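Local coordinates for lipid binding protein (Grifola frondosa, PDB 5H0Q) that probably binds membrane domains formed by sphingomyelin together with cholesterol, and so serves as a probe for them, at residues Y162-H165 / L166-H170. Sequence-based numbering, arbitrary orientation.
Sequences YMLH and LLDTH
Leu166 packs against two side chains from the preceding turn of helix 160-169. Its CG lies 4.1 Å above one face of the Tyr162 ring, displaced toward the rim, and its CD1 comes within 3.7 Å of Tyr162 CE2. Leu166 CD1 also lies 3.9 Å from Met163 CE; that thioether chain, folded at chi2 and chi3, carries its methyl back to the leucine. Tyr162 is turned with CG anti to its nitrogen (chi1 179°), which lays the ring along the outside of the helix, while Met163 and Leu167 dip inward to strand 143-150.

The backbone N-H groups of Leu166 to Thr169 each donate to the carbonyl four residues back, Leu166 N to Tyr162 O and so on to Thr169 N to His165 O. The His165 carbonyl has a second donor: Thr169 OG1 hydrogen-bonds to His165 O at 2.8 Å. Thr169 N, 3.1 Å from His165 O, comes from the other face of the carbonyl plane. With chi1 at 64°, Thr169 OG1 points to His165 O and sits over one face of the His165 ring, near its rim, while Thr169 CG2 is 3.6 Å from His165 CD2. On another side of the helix Leu164 CD1 lies against the carboxylate of Asp168, 3.8 Å from OD2, and Asp168 OD1 forms a salt bridge with Arg82.

The chemistry divides round this amphipathic helix: Met163 and Leu167 face the antiparallel sheet, Leu164 the loop at Phe81 and Arg82, where Asp168 pairs with the arginine, and the threonine hydroxyl gives the His165 carbonyl a second bond within the helix itself.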
ATOM      1  N   TYR A 162      15.495   5.828 -11.120  1.00 42.05           N
ATOM      2  CA  TYR A 162      15.824   4.415 -10.966  1.00 41.67           C
ATOM      3  C   TYR A 162      14.602   3.609 -10.542  1.00 39.78           C
ATOM      4  O   TYR A 162      14.367   2.508 -11.057  1.00 36.95           O
ATOM      5  CB  TYR A 162      16.951   4.242  -9.948  1.00 46.66           C
ATOM      6  CG  TYR A 162      17.328   2.799  -9.719  1.00 44.32           C
ATOM      7  CD1 TYR A 162      17.930   2.057 -10.725  1.00 56.08           C
ATOM      8  CD2 TYR A 162      17.097   2.179  -8.500  1.00 54.36           C
ATOM      9  CE1 TYR A 162      18.289   0.731 -10.525  1.00 54.68           C
ATOM     10  CE2 TYR A 162      17.449   0.850  -8.293  1.00 54.24           C
ATOM     11  CZ  TYR A 162      18.043   0.137  -9.310  1.00 62.26           C
ATOM     12  OH  TYR A 162      18.393  -1.179  -9.113  1.00 67.02           O
ATOM     13  N   MET A 163      13.817   4.130  -9.604  1.00 39.50           N
ATOM     14  CA  MET A 163      12.600   3.420  -9.208  1.00 32.93           C
ATOM     15  C   MET A 163      11.628   3.289 -10.374  1.00 42.35           C
ATOM     16  O   MET A 163      11.008   2.235 -10.553  1.00 31.78           O
ATOM     17  CB  MET A 163      11.955   4.117  -8.007  1.00 30.87           C
ATOM     18  CG  MET A 163      12.885   4.129  -6.769  1.00 37.54           C
ATOM     19  SD  MET A 163      13.593   2.497  -6.402  1.00 33.14           S
ATOM     20  CE  MET A 163      12.097   1.515  -6.177  1.00 32.40           C
ATOM     21  N   LEU A 164      11.492   4.328 -11.192  1.00 32.08           N
ATOM     22  CA  LEU A 164      10.630   4.215 -12.366  1.00 32.91           C
ATOM     23  C   LEU A 164      11.163   3.164 -13.334  1.00 34.16           C
ATOM     24  O   LEU A 164      10.393   2.389 -13.918  1.00 36.84           O
ATOM     25  CB  LEU A 164      10.505   5.572 -13.042  1.00 34.64           C
ATOM     26  CG  LEU A 164       9.601   5.661 -14.270  1.00 37.91           C
ATOM     27  CD1 LEU A 164       8.170   5.211 -13.955  1.00 33.78           C
ATOM     28  CD2 LEU A 164       9.622   7.078 -14.781  1.00 43.92           C
ATOM     29  N   HIS A 165      12.488   3.092 -13.489  1.00 36.41           N
ATOM     30  CA  HIS A 165      13.079   2.055 -14.328  1.00 40.56           C
ATOM     31  C   HIS A 165      12.727   0.664 -13.821  1.00 38.19           C
ATOM     32  O   HIS A 165      12.425  -0.234 -14.613  1.00 39.40           O
ATOM     33  CB  HIS A 165      14.603   2.216 -14.380  1.00 41.99           C
ATOM     34  CG  HIS A 165      15.298   1.036 -14.984  1.00 53.33           C
ATOM     35  ND1 HIS A 165      16.214   0.273 -14.290  1.00 63.31           N
ATOM     36  CD2 HIS A 165      15.186   0.469 -16.207  1.00 49.55           C
ATOM     37  CE1 HIS A 165      16.646  -0.703 -15.066  1.00 55.82           C
ATOM     38  NE2 HIS A 165      16.041  -0.605 -16.237  1.00 55.23           N
ATOM     39  N   LEU A 166      12.775   0.459 -12.505  1.00 36.81           N
ATOM     40  CA  LEU A 166      12.358  -0.822 -11.944  1.00 36.21           C
ATOM     41  C   LEU A 166      10.886  -1.086 -12.226  1.00 34.56           C
ATOM     42  O   LEU A 166      10.498  -2.220 -12.530  1.00 35.13           O
ATOM     43  CB  LEU A 166      12.630  -0.856 -10.434  1.00 34.95           C
ATOM     44  CG  LEU A 166      14.107  -0.878 -10.007  1.00 36.76           C
ATOM     45  CD1 LEU A 166      14.180  -0.886  -8.475  1.00 35.24           C
ATOM     46  CD2 LEU A 166      14.818  -2.082 -10.618  1.00 39.28           C
ATOM     47  N   LEU A 167      10.054  -0.042 -12.150  1.00 32.73           N
ATOM     48  CA  LEU A 167       8.628  -0.215 -12.407  1.00 31.27           C
ATOM     49  C   LEU A 167       8.359  -0.548 -13.866  1.00 33.27           C
ATOM     50  O   LEU A 167       7.479  -1.368 -14.163  1.00 36.27           O
ATOM     51  CB  LEU A 167       7.866   1.040 -11.983  1.00 29.22           C
ATOM     52  CG  LEU A 167       7.652   1.171 -10.471  1.00 27.43           C
ATOM     53  CD1 LEU A 167       7.183   2.574 -10.071  1.00 29.69           C
ATOM     54  CD2 LEU A 167       6.661   0.111  -9.950  1.00 26.41           C
ATOM     55  N   ASP A 168       9.103   0.073 -14.790  1.00 34.39           N
ATOM     56  CA  ASP A 168       8.860  -0.146 -16.214  1.00 35.93           C
ATOM     57  C   ASP A 168       9.345  -1.509 -16.669  1.00 38.47           C
ATOM     58  O   ASP A 168       8.769  -2.089 -17.601  1.00 40.67           O
ATOM     59  CB  ASP A 168       9.542   0.935 -17.053  1.00 40.18           C
ATOM     60  CG  ASP A 168       8.851   2.277 -16.948  1.00 41.13           C
ATOM     61  OD1 ASP A 168       9.408   3.273 -17.455  1.00 36.37           O
ATOM     62  OD2 ASP A 168       7.752   2.331 -16.356  1.00 34.75           O
ATOM     63  N   THR A 169      10.402  -2.029 -16.042  1.00 44.03           N
ATOM     64  CA  THR A 169      10.979  -3.294 -16.454  1.00 45.04           C
ATOM     65  C   THR A 169      10.536  -4.451 -15.578  1.00 45.50           C
ATOM     66  O   THR A 169      10.971  -5.581 -15.801  1.00 43.12           O
ATOM     67  CB  THR A 169      12.509  -3.197 -16.473  1.00 43.85           C
ATOM     68  OG1 THR A 169      13.020  -2.965 -15.154  1.00 42.67           O
ATOM     69  CG2 THR A 169      12.956  -2.073 -17.403  1.00 50.14           C
ATOM     70  N   HIS A 170       9.676  -4.202 -14.603  1.00 40.05           N
ATOM     71  CA  HIS A 170       9.136  -5.273 -13.781  1.00 38.25           C
ATOM     72  C   HIS A 170       8.392  -6.267 -14.668  1.00 43.63           C
ATOM     73  O   HIS A 170       7.888  -5.926 -15.749  1.00 39.06           O
ATOM     74  CB  HIS A 170       8.207  -4.677 -12.709  1.00 34.45           C
ATOM     75  CG  HIS A 170       7.988  -5.555 -11.520  1.00 33.67           C
ATOM     76  ND1 HIS A 170       6.845  -6.303 -11.339  1.00 40.63           N
ATOM     77  CD2 HIS A 170       8.764  -5.787 -10.435  1.00 33.54           C
ATOM     78  CE1 HIS A 170       6.929  -6.965 -10.199  1.00 38.86           C
ATOM     79  NE2 HIS A 170       8.081  -6.663  -9.626  1.00 33.82           N
TER